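Local coordinates for uncharacterized protein PA2218 (PDB 2HDW) that is uncharacterised but has the alpha/beta hydrolase fold and is probably a hydrolase of unknown substrate, at residues N75-L81 against D149-D154; V195-V199 against F362-L367; L230-R234 against M286-L290; D262-Y267 against S343-D349. One frame throughout, in Å; residues are numbered along the deposited sequence.

Interaction 1 (N75-L81 against D149-D154)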
# COMPACT_ATOMS: atom_id res chain seq x y z
N ASN A 75 -0.36 12.69 -10.35
CA ASN A 75 -1.08 11.57 -10.95
C ASN A 75 -2.04 12.15 -11.99
O ASN A 75 -2.15 13.38 -12.11
CB ASN A 75 -1.83 10.73 -9.91
CG ASN A 75 -2.93 11.48 -9.18
OD1 ASN A 75 -3.43 12.50 -9.66
ND2 ASN A 75 -3.32 10.96 -8.03
N ARG A 76 -2.72 11.28 -12.73
CA ARG A 76 -3.63 11.73 -13.78
C ARG A 76 -4.81 12.56 -13.30
O ARG A 76 -5.47 13.25 -14.08
CB ARG A 76 -4.18 10.53 -14.57
CG ARG A 76 -3.15 9.78 -15.39
CD ARG A 76 -3.80 8.75 -16.31
NE ARG A 76 -4.73 7.88 -15.60
CZ ARG A 76 -6.05 8.06 -15.57
NH1 ARG A 76 -6.60 9.07 -16.23
NH2 ARG A 76 -6.82 7.22 -14.89
N TYR A 77 -5.09 12.50 -12.00
CA TYR A 77 -6.21 13.25 -11.47
C TYR A 77 -5.82 14.61 -10.91
O TYR A 77 -6.63 15.29 -10.27
CB TYR A 77 -6.95 12.39 -10.44
CG TYR A 77 -7.52 11.12 -11.06
CD1 TYR A 77 -8.26 11.17 -12.25
CD2 TYR A 77 -7.35 9.88 -10.45
CE1 TYR A 77 -8.81 10.02 -12.82
CE2 TYR A 77 -7.89 8.72 -11.01
CZ TYR A 77 -8.62 8.80 -12.19
OH TYR A 77 -9.18 7.66 -12.72
N GLY A 78 -4.57 14.99 -11.15
CA GLY A 78 -4.06 16.28 -10.71
C GLY A 78 -3.50 16.39 -9.30
O GLY A 78 -3.25 17.49 -8.82
N ILE A 79 -3.31 15.26 -8.63
CA ILE A 79 -2.78 15.31 -7.27
C ILE A 79 -1.28 15.03 -7.29
O ILE A 79 -0.82 14.10 -7.96
CB ILE A 79 -3.49 14.27 -6.37
CG1 ILE A 79 -5.00 14.50 -6.42
CG2 ILE A 79 -2.98 14.39 -4.93
CD1 ILE A 79 -5.82 13.54 -5.57
N THR A 80 -0.53 15.85 -6.56
CA THR A 80 0.92 15.69 -6.47
C THR A 80 1.25 14.84 -5.25
O THR A 80 0.82 15.14 -4.13
CB THR A 80 1.62 17.06 -6.34
OG1 THR A 80 1.34 17.84 -7.51
CG2 THR A 80 3.13 16.88 -6.21
N LEU A 81 2.01 13.77 -5.47
CA LEU A 81 2.38 12.86 -4.39
C LEU A 81 3.82 13.03 -3.93
O LEU A 81 4.68 13.45 -4.70
CB LEU A 81 2.17 11.41 -4.85
CG LEU A 81 0.83 11.07 -5.50
CD1 LEU A 81 0.84 9.62 -5.96
CD2 LEU A 81 -0.31 11.30 -4.51
N ASP A 149 -10.22 3.82 -7.09
CA ASP A 149 -9.85 4.32 -8.42
C ASP A 149 -8.61 5.21 -8.31
O ASP A 149 -7.58 4.93 -8.93
CB ASP A 149 -11.01 5.13 -9.00
CG ASP A 149 -10.78 5.54 -10.46
OD1 ASP A 149 -9.62 5.78 -10.84
OD2 ASP A 149 -11.77 5.64 -11.21
N ILE A 150 -8.71 6.27 -7.52
CA ILE A 150 -7.60 7.20 -7.34
C ILE A 150 -6.35 6.52 -6.79
O ILE A 150 -5.24 6.81 -7.23
CB ILE A 150 -7.99 8.37 -6.41
CG1 ILE A 150 -9.14 9.17 -7.04
CG2 ILE A 150 -6.79 9.28 -6.17
CD1 ILE A 150 -9.63 10.34 -6.17
N ASN A 151 -6.53 5.61 -5.84
CA ASN A 151 -5.39 4.93 -5.26
C ASN A 151 -4.74 3.98 -6.26
O ASN A 151 -3.51 3.83 -6.28
CB ASN A 151 -5.80 4.20 -3.97
CG ASN A 151 -6.05 5.17 -2.82
OD1 ASN A 151 -5.51 6.28 -2.80
ND2 ASN A 151 -6.84 4.75 -1.84
N THR A 152 -5.55 3.34 -7.10
CA THR A 152 -4.98 2.46 -8.11
C THR A 152 -4.13 3.36 -9.03
O THR A 152 -3.02 3.00 -9.41
CB THR A 152 -6.08 1.75 -8.92
OG1 THR A 152 -6.73 0.79 -8.07
CG2 THR A 152 -5.50 1.03 -10.13
N GLU A 153 -4.65 4.54 -9.34
CA GLU A 153 -3.94 5.50 -10.18
C GLU A 153 -2.61 5.94 -9.54
O GLU A 153 -1.59 6.09 -10.23
CB GLU A 153 -4.83 6.72 -10.45
CG GLU A 153 -4.11 7.97 -10.97
CD GLU A 153 -3.28 7.73 -12.22
OE1 GLU A 153 -3.66 6.88 -13.05
OE2 GLU A 153 -2.24 8.41 -12.38
N ASP A 154 -2.61 6.12 -8.22
CA ASP A 154 -1.39 6.53 -7.51
C ASP A 154 -0.21 5.61 -7.83
O ASP A 154 0.92 6.05 -8.01
CB ASP A 154 -1.60 6.53 -5.99
CG ASP A 154 -2.48 7.66 -5.51
OD1 ASP A 154 -2.53 8.72 -6.16
OD2 ASP A 154 -3.12 7.49 -4.44
O HOH W 1 -5.60 5.16 -13.34
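The tip of a beta hairpin in an alpha/beta hydrolase fold is held here to the N-terminal part of helix 148-164. N75-G78 is a type I turn joining strands 66-74 and 80-88, closed by N75 N to I79 O (2.8 Å) and G78 N to N75 O (3.1 Å); N75 OD1 stiffens it from inside by accepting I79 N at 2.9 Å. Polar bonds dominate, with one salt bridge among them. E153 points at the turn and meets R76 with both carboxylate oxygens: OE2 takes the backbone N of R76 (2.9 Å, almost linear), while OE1 forms a salt bridge to R76 NE (2.9 Å). Neutral hydrogen-bond donors extend the grip along the helix. N75 ND2 donates to D154 OD1 (3.0 Å), an oxygen that also receives S133 OG, and five residues earlier Y77 OH donates to D149 OD1 (2.7 Å). Apolar pairs are few: the Y77 ring packs against I150, CD2 to CG1 3.9 Å, and against E153, CE2 to CB 3.7 Å, and I79 CD1 reaches I150 CG2 at 4.4 Å. At the exposed edge, water 1 bridges the ion pair, accepting from R76 NH2 at 2.9 Å and donating to E153 OE1 at 2.6 Å.

Interaction 2 (V195-V199 against F362-L367)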
# COMPACT_ATOMS: atom_id res chain seq x y z
N VAL A 195 4.19 -2.44 -16.11
CA VAL A 195 4.64 -3.18 -14.94
C VAL A 195 4.83 -4.66 -15.32
O VAL A 195 3.88 -5.35 -15.70
CB VAL A 195 3.64 -3.05 -13.77
CG1 VAL A 195 4.21 -3.68 -12.51
CG2 VAL A 195 3.33 -1.57 -13.52
N LYS A 196 6.08 -5.12 -15.20
CA LYS A 196 6.45 -6.48 -15.59
C LYS A 196 6.15 -7.63 -14.64
O LYS A 196 5.99 -8.77 -15.09
CB LYS A 196 7.95 -6.51 -15.93
CG LYS A 196 8.36 -5.59 -17.06
CD LYS A 196 7.57 -5.87 -18.33
CE LYS A 196 8.27 -5.30 -19.56
NZ LYS A 196 8.52 -3.84 -19.44
N ALA A 197 6.09 -7.35 -13.35
CA ALA A 197 5.82 -8.39 -12.36
C ALA A 197 5.27 -7.73 -11.12
O ALA A 197 5.49 -6.53 -10.91
CB ALA A 197 7.11 -9.16 -12.04
N VAL A 198 4.58 -8.50 -10.28
CA VAL A 198 3.98 -7.97 -9.07
C VAL A 198 3.99 -8.95 -7.91
O VAL A 198 3.71 -10.14 -8.07
CB VAL A 198 2.50 -7.54 -9.33
CG1 VAL A 198 1.68 -8.75 -9.79
CG2 VAL A 198 1.89 -6.94 -8.07
N VAL A 199 4.32 -8.42 -6.73
CA VAL A 199 4.35 -9.17 -5.48
C VAL A 199 3.41 -8.48 -4.52
O VAL A 199 3.35 -7.26 -4.49
CB VAL A 199 5.76 -9.15 -4.83
CG1 VAL A 199 5.66 -9.58 -3.36
CG2 VAL A 199 6.70 -10.06 -5.58
N PHE A 362 12.73 -13.05 -7.07
CA PHE A 362 11.57 -12.97 -7.95
C PHE A 362 11.76 -11.86 -8.98
O PHE A 362 11.65 -12.08 -10.19
CB PHE A 362 10.32 -12.70 -7.12
CG PHE A 362 9.07 -12.50 -7.93
CD1 PHE A 362 8.39 -13.59 -8.47
CD2 PHE A 362 8.54 -11.22 -8.12
CE1 PHE A 362 7.19 -13.41 -9.17
CE2 PHE A 362 7.35 -11.03 -8.82
CZ PHE A 362 6.67 -12.13 -9.35
N PHE A 363 12.04 -10.65 -8.51
CA PHE A 363 12.22 -9.53 -9.42
C PHE A 363 13.51 -9.63 -10.23
O PHE A 363 13.55 -9.15 -11.36
CB PHE A 363 12.17 -8.20 -8.66
CG PHE A 363 10.78 -7.83 -8.19
CD1 PHE A 363 9.75 -7.67 -9.11
CD2 PHE A 363 10.52 -7.64 -6.84
CE1 PHE A 363 8.46 -7.32 -8.68
CE2 PHE A 363 9.24 -7.29 -6.40
CZ PHE A 363 8.21 -7.13 -7.32
N ASP A 364 14.55 -10.25 -9.68
CA ASP A 364 15.79 -10.40 -10.44
C ASP A 364 15.50 -11.17 -11.72
O ASP A 364 16.00 -10.83 -12.79
CB ASP A 364 16.86 -11.16 -9.64
CG ASP A 364 17.59 -10.28 -8.63
OD1 ASP A 364 17.85 -9.10 -8.95
OD2 ASP A 364 17.91 -10.78 -7.53
N GLU A 365 14.68 -12.21 -11.62
CA GLU A 365 14.35 -13.00 -12.79
C GLU A 365 13.38 -12.32 -13.73
O GLU A 365 13.61 -12.28 -14.94
CB GLU A 365 13.73 -14.34 -12.39
CG GLU A 365 13.52 -15.23 -13.60
CD GLU A 365 12.61 -16.40 -13.33
OE1 GLU A 365 12.78 -17.06 -12.29
OE2 GLU A 365 11.73 -16.65 -14.18
N HIS A 366 12.31 -11.77 -13.18
CA HIS A 366 11.29 -11.14 -14.00
C HIS A 366 11.52 -9.71 -14.49
O HIS A 366 10.86 -9.26 -15.42
CB HIS A 366 9.94 -11.24 -13.28
CG HIS A 366 9.56 -12.65 -12.95
ND1 HIS A 366 9.46 -13.64 -13.91
CD2 HIS A 366 9.28 -13.25 -11.77
CE1 HIS A 366 9.13 -14.78 -13.33
NE2 HIS A 366 9.02 -14.57 -12.03
N LEU A 367 12.44 -8.99 -13.86
CA LEU A 367 12.73 -7.63 -14.30
C LEU A 367 13.99 -7.61 -15.16
O LEU A 367 14.63 -6.55 -15.26
CB LEU A 367 12.89 -6.71 -13.08
CG LEU A 367 11.65 -5.91 -12.65
CD1 LEU A 367 10.39 -6.74 -12.77
CD2 LEU A 367 11.85 -5.42 -11.23
OXT LEU A 367 14.31 -8.67 -15.75
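Strand 197-199 and helix 362-366 run antiparallel, their axes 172° apart in direction and 9.2 Å apart at closest approach, so the last helix of the chain lies along a strand of the central sheet. No hydrogen bond crosses between the segments; the fit is one of shape. The small knob is A197: its CB enters a hollow walled by the F362 ring (CE2, 3.7 Å), the CB of H366 (3.7 Å), F363 CE1 (4.1 Å) and L367 CD1 (4.1 Å). The aromatic rings also reach the strand backbone, F363 CE1 3.8 Å from A197 O and F362 CZ 3.8 Å from V198 O. Two residues on, V199 makes the second bump, its CG2 wedged between F362 CD2 (3.3 Å, a tight fit) and F363 CZ (3.7 Å). At the other end the CB of K196 rests on L367 CD1 at 4.0 Å, while its amine leads away to a salt bridge with E171. V198 faces the other side of the sheet and packs on helix 180-191. Helix 356-366 thus covers the face opposite helix 180-191, F363 also touching I176 of strand 173-178 and F362 touching L310 of strand 309-314, the strands flanking 197-201.

Interaction 3 (L230-R234 against M286-L290)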
# COMPACT_ATOMS: atom_id res chain seq x y z
N LEU A 230 -24.32 6.62 6.02
CA LEU A 230 -23.36 7.42 5.26
C LEU A 230 -24.10 8.56 4.58
O LEU A 230 -23.60 9.67 4.51
CB LEU A 230 -22.63 6.54 4.23
CG LEU A 230 -21.69 5.51 4.88
CD1 LEU A 230 -21.15 4.54 3.83
CD2 LEU A 230 -20.55 6.24 5.57
N GLY A 231 -25.30 8.27 4.08
CA GLY A 231 -26.10 9.30 3.43
C GLY A 231 -26.37 10.43 4.42
O GLY A 231 -26.27 11.61 4.07
N GLN A 232 -26.74 10.08 5.65
CA GLN A 232 -27.00 11.10 6.67
C GLN A 232 -25.72 11.90 6.93
O GLN A 232 -25.77 13.11 7.15
CB GLN A 232 -27.44 10.45 7.99
CG GLN A 232 -28.82 9.82 8.01
CD GLN A 232 -29.94 10.83 7.79
OE1 GLN A 232 -29.77 12.02 8.04
NE2 GLN A 232 -31.09 10.34 7.34
N GLN A 233 -24.58 11.23 6.89
CA GLN A 233 -23.31 11.91 7.15
C GLN A 233 -22.98 12.90 6.04
O GLN A 233 -22.44 13.98 6.31
CB GLN A 233 -22.17 10.89 7.30
CG GLN A 233 -20.89 11.50 7.88
CD GLN A 233 -21.13 12.21 9.20
OE1 GLN A 233 -21.79 11.68 10.09
NE2 GLN A 233 -20.60 13.42 9.34
N ARG A 234 -23.32 12.55 4.80
CA ARG A 234 -23.06 13.47 3.69
C ARG A 234 -23.79 14.78 3.95
O ARG A 234 -23.26 15.85 3.69
CB ARG A 234 -23.54 12.88 2.36
CG ARG A 234 -22.69 11.74 1.81
CD ARG A 234 -22.97 11.54 0.31
NE ARG A 234 -22.44 12.65 -0.48
CZ ARG A 234 -21.56 12.51 -1.47
NH1 ARG A 234 -21.11 11.31 -1.81
NH2 ARG A 234 -21.10 13.59 -2.09
N MET A 286 -15.37 10.16 7.42
CA MET A 286 -16.45 9.23 7.66
C MET A 286 -17.07 8.70 6.36
O MET A 286 -17.51 7.56 6.31
CB MET A 286 -17.54 9.88 8.53
CG MET A 286 -17.16 10.01 10.02
SD MET A 286 -18.50 10.64 11.07
CE MET A 286 -19.46 9.17 11.27
N THR A 287 -17.08 9.51 5.31
CA THR A 287 -17.69 9.04 4.06
C THR A 287 -16.75 8.34 3.06
O THR A 287 -17.17 8.00 1.95
CB THR A 287 -18.45 10.19 3.35
OG1 THR A 287 -17.59 11.33 3.18
CG2 THR A 287 -19.65 10.61 4.20
N THR A 288 -15.50 8.10 3.45
CA THR A 288 -14.55 7.43 2.56
C THR A 288 -15.03 6.08 2.00
O THR A 288 -14.83 5.79 0.83
CB THR A 288 -13.18 7.22 3.28
OG1 THR A 288 -12.41 8.43 3.20
CG2 THR A 288 -12.39 6.08 2.63
N PRO A 289 -15.68 5.25 2.84
CA PRO A 289 -16.17 3.94 2.38
C PRO A 289 -17.11 3.92 1.16
O PRO A 289 -17.20 2.92 0.47
CB PRO A 289 -16.86 3.38 3.62
CG PRO A 289 -16.08 4.00 4.75
CD PRO A 289 -15.93 5.42 4.28
N LEU A 290 -17.80 5.02 0.89
CA LEU A 290 -18.73 5.05 -0.24
C LEU A 290 -18.18 4.55 -1.57
O LEU A 290 -18.86 3.82 -2.29
CB LEU A 290 -19.31 6.46 -0.41
CG LEU A 290 -20.29 6.89 0.68
CD1 LEU A 290 -20.58 8.36 0.54
CD2 LEU A 290 -21.58 6.06 0.58
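L230 is the main bump that helix 220-240 presses into the bend M286-L290. Its CA-to-CB bond points at the bend, and the two methyls settle on different parts of it: CD2 lies 3.4 Å from the backbone O of M286, while CD1 meets L290 CD2 at 3.6 Å and P289 CB at 4.4 Å. L290 belongs to the short, weakly bonded helix that starts near P289; its CD1 also touches the guanidinium of R234, 3.8 Å from NH1, a van der Waals contact at the exposed rim. Q233, nearly one turn after L230, flanks the other side. Its OE1 lies 3.6 Å from M286 SD, while its NE2 is bonded within the helix to D237. The T287 methyl, CG2, fits among L230 O (4.1 Å), Q233 CG (4.0 Å) and R234 CG (4.0 Å). No hydrogen bond joins the segments, so the two meet by packing alone. Both belong to the insertion between strands 197-201 and 309-314, which has four helices and no strand, where many alpha/beta hydrolases carry a cap; the bend touches A244, beyond the end of helix 220-240, and M293, just after helix 289-292, also packs on L230.

Interaction 4 (D262-Y267 against S343-D349)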
# COMPACT_ATOMS: atom_id res chain seq x y z
N ASP A 262 -2.41 -6.45 17.64
CA ASP A 262 -1.19 -6.44 16.85
C ASP A 262 -1.05 -5.11 16.11
O ASP A 262 0.02 -4.51 16.10
CB ASP A 262 -1.20 -7.57 15.81
CG ASP A 262 -1.01 -8.94 16.43
OD1 ASP A 262 -0.67 -9.03 17.63
OD2 ASP A 262 -1.20 -9.94 15.70
N TYR A 263 -2.14 -4.66 15.49
CA TYR A 263 -2.12 -3.40 14.76
C TYR A 263 -1.74 -2.25 15.68
O TYR A 263 -0.95 -1.38 15.32
CB TYR A 263 -3.49 -3.11 14.13
CG TYR A 263 -3.73 -3.76 12.79
CD1 TYR A 263 -2.76 -3.73 11.79
CD2 TYR A 263 -4.96 -4.35 12.49
CE1 TYR A 263 -3.01 -4.27 10.52
CE2 TYR A 263 -5.22 -4.89 11.23
CZ TYR A 263 -4.24 -4.84 10.25
OH TYR A 263 -4.50 -5.35 9.00
N HIS A 264 -2.33 -2.24 16.88
CA HIS A 264 -2.02 -1.20 17.85
C HIS A 264 -0.54 -1.24 18.23
O HIS A 264 0.12 -0.21 18.27
CB HIS A 264 -2.86 -1.39 19.13
CG HIS A 264 -2.37 -0.57 20.28
ND1 HIS A 264 -1.24 -0.90 21.00
CD2 HIS A 264 -2.83 0.58 20.81
CE1 HIS A 264 -1.02 0.02 21.92
NE2 HIS A 264 -1.97 0.93 21.83
N ASP A 265 -0.03 -2.43 18.50
CA ASP A 265 1.37 -2.57 18.88
C ASP A 265 2.33 -2.07 17.82
O ASP A 265 3.46 -1.72 18.11
CB ASP A 265 1.69 -4.02 19.23
CG ASP A 265 1.00 -4.46 20.51
OD1 ASP A 265 0.51 -3.59 21.26
OD2 ASP A 265 0.94 -5.68 20.76
N TYR A 266 1.87 -2.04 16.57
CA TYR A 266 2.72 -1.55 15.50
C TYR A 266 2.51 -0.05 15.28
O TYR A 266 3.46 0.74 15.36
CB TYR A 266 2.41 -2.28 14.19
CG TYR A 266 3.20 -1.73 13.02
CD1 TYR A 266 4.55 -2.02 12.87
CD2 TYR A 266 2.60 -0.86 12.10
CE1 TYR A 266 5.31 -1.45 11.84
CE2 TYR A 266 3.35 -0.29 11.07
CZ TYR A 266 4.69 -0.59 10.95
OH TYR A 266 5.42 -0.01 9.93
N TYR A 267 1.27 0.33 15.02
CA TYR A 267 0.91 1.71 14.73
C TYR A 267 0.88 2.69 15.91
O TYR A 267 1.01 3.89 15.71
CB TYR A 267 -0.47 1.76 14.05
CG TYR A 267 -0.49 1.26 12.62
CD1 TYR A 267 0.18 1.95 11.61
CD2 TYR A 267 -1.19 0.09 12.28
CE1 TYR A 267 0.14 1.50 10.28
CE2 TYR A 267 -1.23 -0.37 10.96
CZ TYR A 267 -0.56 0.34 9.97
OH TYR A 267 -0.59 -0.12 8.66
N SER A 343 2.20 -13.88 11.47
CA SER A 343 0.95 -13.16 11.65
C SER A 343 0.87 -12.12 10.54
O SER A 343 1.72 -12.10 9.65
CB SER A 343 0.92 -12.45 12.99
OG SER A 343 1.84 -11.36 12.98
N HIS A 344 -0.12 -11.25 10.61
CA HIS A 344 -0.28 -10.19 9.62
C HIS A 344 0.81 -9.14 9.78
O HIS A 344 1.59 -8.87 8.86
CB HIS A 344 -1.66 -9.54 9.74
CG HIS A 344 -1.91 -8.47 8.72
ND1 HIS A 344 -1.41 -7.19 8.85
CD2 HIS A 344 -2.56 -8.50 7.54
CE1 HIS A 344 -1.73 -6.48 7.79
NE2 HIS A 344 -2.43 -7.25 6.97
N VAL A 345 0.88 -8.53 10.97
CA VAL A 345 1.87 -7.50 11.23
C VAL A 345 3.31 -8.01 11.14
O VAL A 345 4.24 -7.22 10.98
CB VAL A 345 1.63 -6.82 12.60
CG1 VAL A 345 2.72 -5.82 12.89
CG2 VAL A 345 0.28 -6.11 12.59
N ASP A 346 3.50 -9.32 11.21
CA ASP A 346 4.86 -9.87 11.10
C ASP A 346 5.50 -9.47 9.77
O ASP A 346 6.71 -9.23 9.71
CB ASP A 346 4.86 -11.40 11.16
CG ASP A 346 4.88 -11.93 12.58
OD1 ASP A 346 5.28 -11.18 13.51
OD2 ASP A 346 4.51 -13.11 12.76
N LEU A 347 4.70 -9.43 8.71
CA LEU A 347 5.23 -9.08 7.39
C LEU A 347 5.33 -7.58 7.15
O LEU A 347 5.54 -7.14 6.03
CB LEU A 347 4.40 -9.75 6.28
CG LEU A 347 4.84 -11.16 5.86
CD1 LEU A 347 4.90 -12.08 7.07
CD2 LEU A 347 3.88 -11.73 4.82
N TYR A 348 5.17 -6.80 8.22
CA TYR A 348 5.28 -5.35 8.14
C TYR A 348 6.75 -4.95 8.33
O TYR A 348 7.31 -4.18 7.55
CB TYR A 348 4.46 -4.69 9.25
CG TYR A 348 3.01 -4.35 8.92
CD1 TYR A 348 2.34 -4.99 7.87
CD2 TYR A 348 2.31 -3.42 9.68
CE1 TYR A 348 1.00 -4.70 7.59
CE2 TYR A 348 0.97 -3.13 9.41
CZ TYR A 348 0.32 -3.78 8.36
OH TYR A 348 -1.00 -3.50 8.10
N ASP A 349 7.36 -5.50 9.38
CA ASP A 349 8.74 -5.14 9.71
C ASP A 349 9.66 -6.25 10.21
O ASP A 349 10.82 -5.97 10.54
CB ASP A 349 8.72 -4.01 10.75
CG ASP A 349 8.06 -4.44 12.05
OD1 ASP A 349 7.41 -5.51 12.06
OD2 ASP A 349 8.19 -3.73 13.07
O HOH W 2 -1.02 -9.51 13.04
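V345 forms the apolar centre, set against the last turns of helix 258-267: its CG2 touches D262 CB (3.8 Å) and Y263 CD1 (3.9 Å), and its CG1 touches Y266 CB (3.8 Å). Beside it Y266, Y267 and Y348 form an aromatic cluster. Y348 turns its edge to the face of Y266 in a T-shaped pair, centroids 5.0 Å apart and planes at 75°, with CD2 of each ring 3.5 Å apart; its ring also packs on Y267, CE2 to CZ 3.8 Å. Y263 offers its edge to the H344 ring in an offset edge-to-face pair, centroids 5.2 Å apart. The tyrosine hydroxyls begin the polar edge: Y267 OH and Y348 OH share a weak hydrogen bond of 3.5 Å, and that of Y263 bonds Y204. Farther out, water 2 bridges the segments, donating to D262 OD2 (2.7 Å) and accepting from V345 N (3.0 Å), while D262 OD1 is bonded to Q258. S343 and D346 form a capping box, S343 N to D346 OD2 2.8 Å and D346 N to S343 OG 3.2 Å, which starts the short helix. H344 follows strand 334-339, where this fold usually carries its catalytic histidine, and Y348 touches C179, between strand 173-178 and helix 180-191 at the usual nucleophile position. Helix 258-267, from the insertion, thus lies over the strands' C-terminal ends, next to helix 112-122.

Interactions 2 and 4 are buried, whereas interactions 1 and 3 are only partly so. Interactions 1 and 2 both reach the central sheet: interaction 1 ties its outer hairpin to helix 148-164 through ions and hydrogen bonds, while interaction 2, on an inner strand, has no hydrogen bond and rests mainly on apolar packing. Interaction 3 lies farthest out, about 23 Å from the chain's centre, inside the insertion, and also lacks hydrogen bonds between its segments. Interaction 4 joins that insertion to the main domain and mixes both chemistries, aromatic rings within and a water bridge at the rim. Along the chain interactions 3 and 4 cross: helix 258-267 falls between the segments of interaction 3.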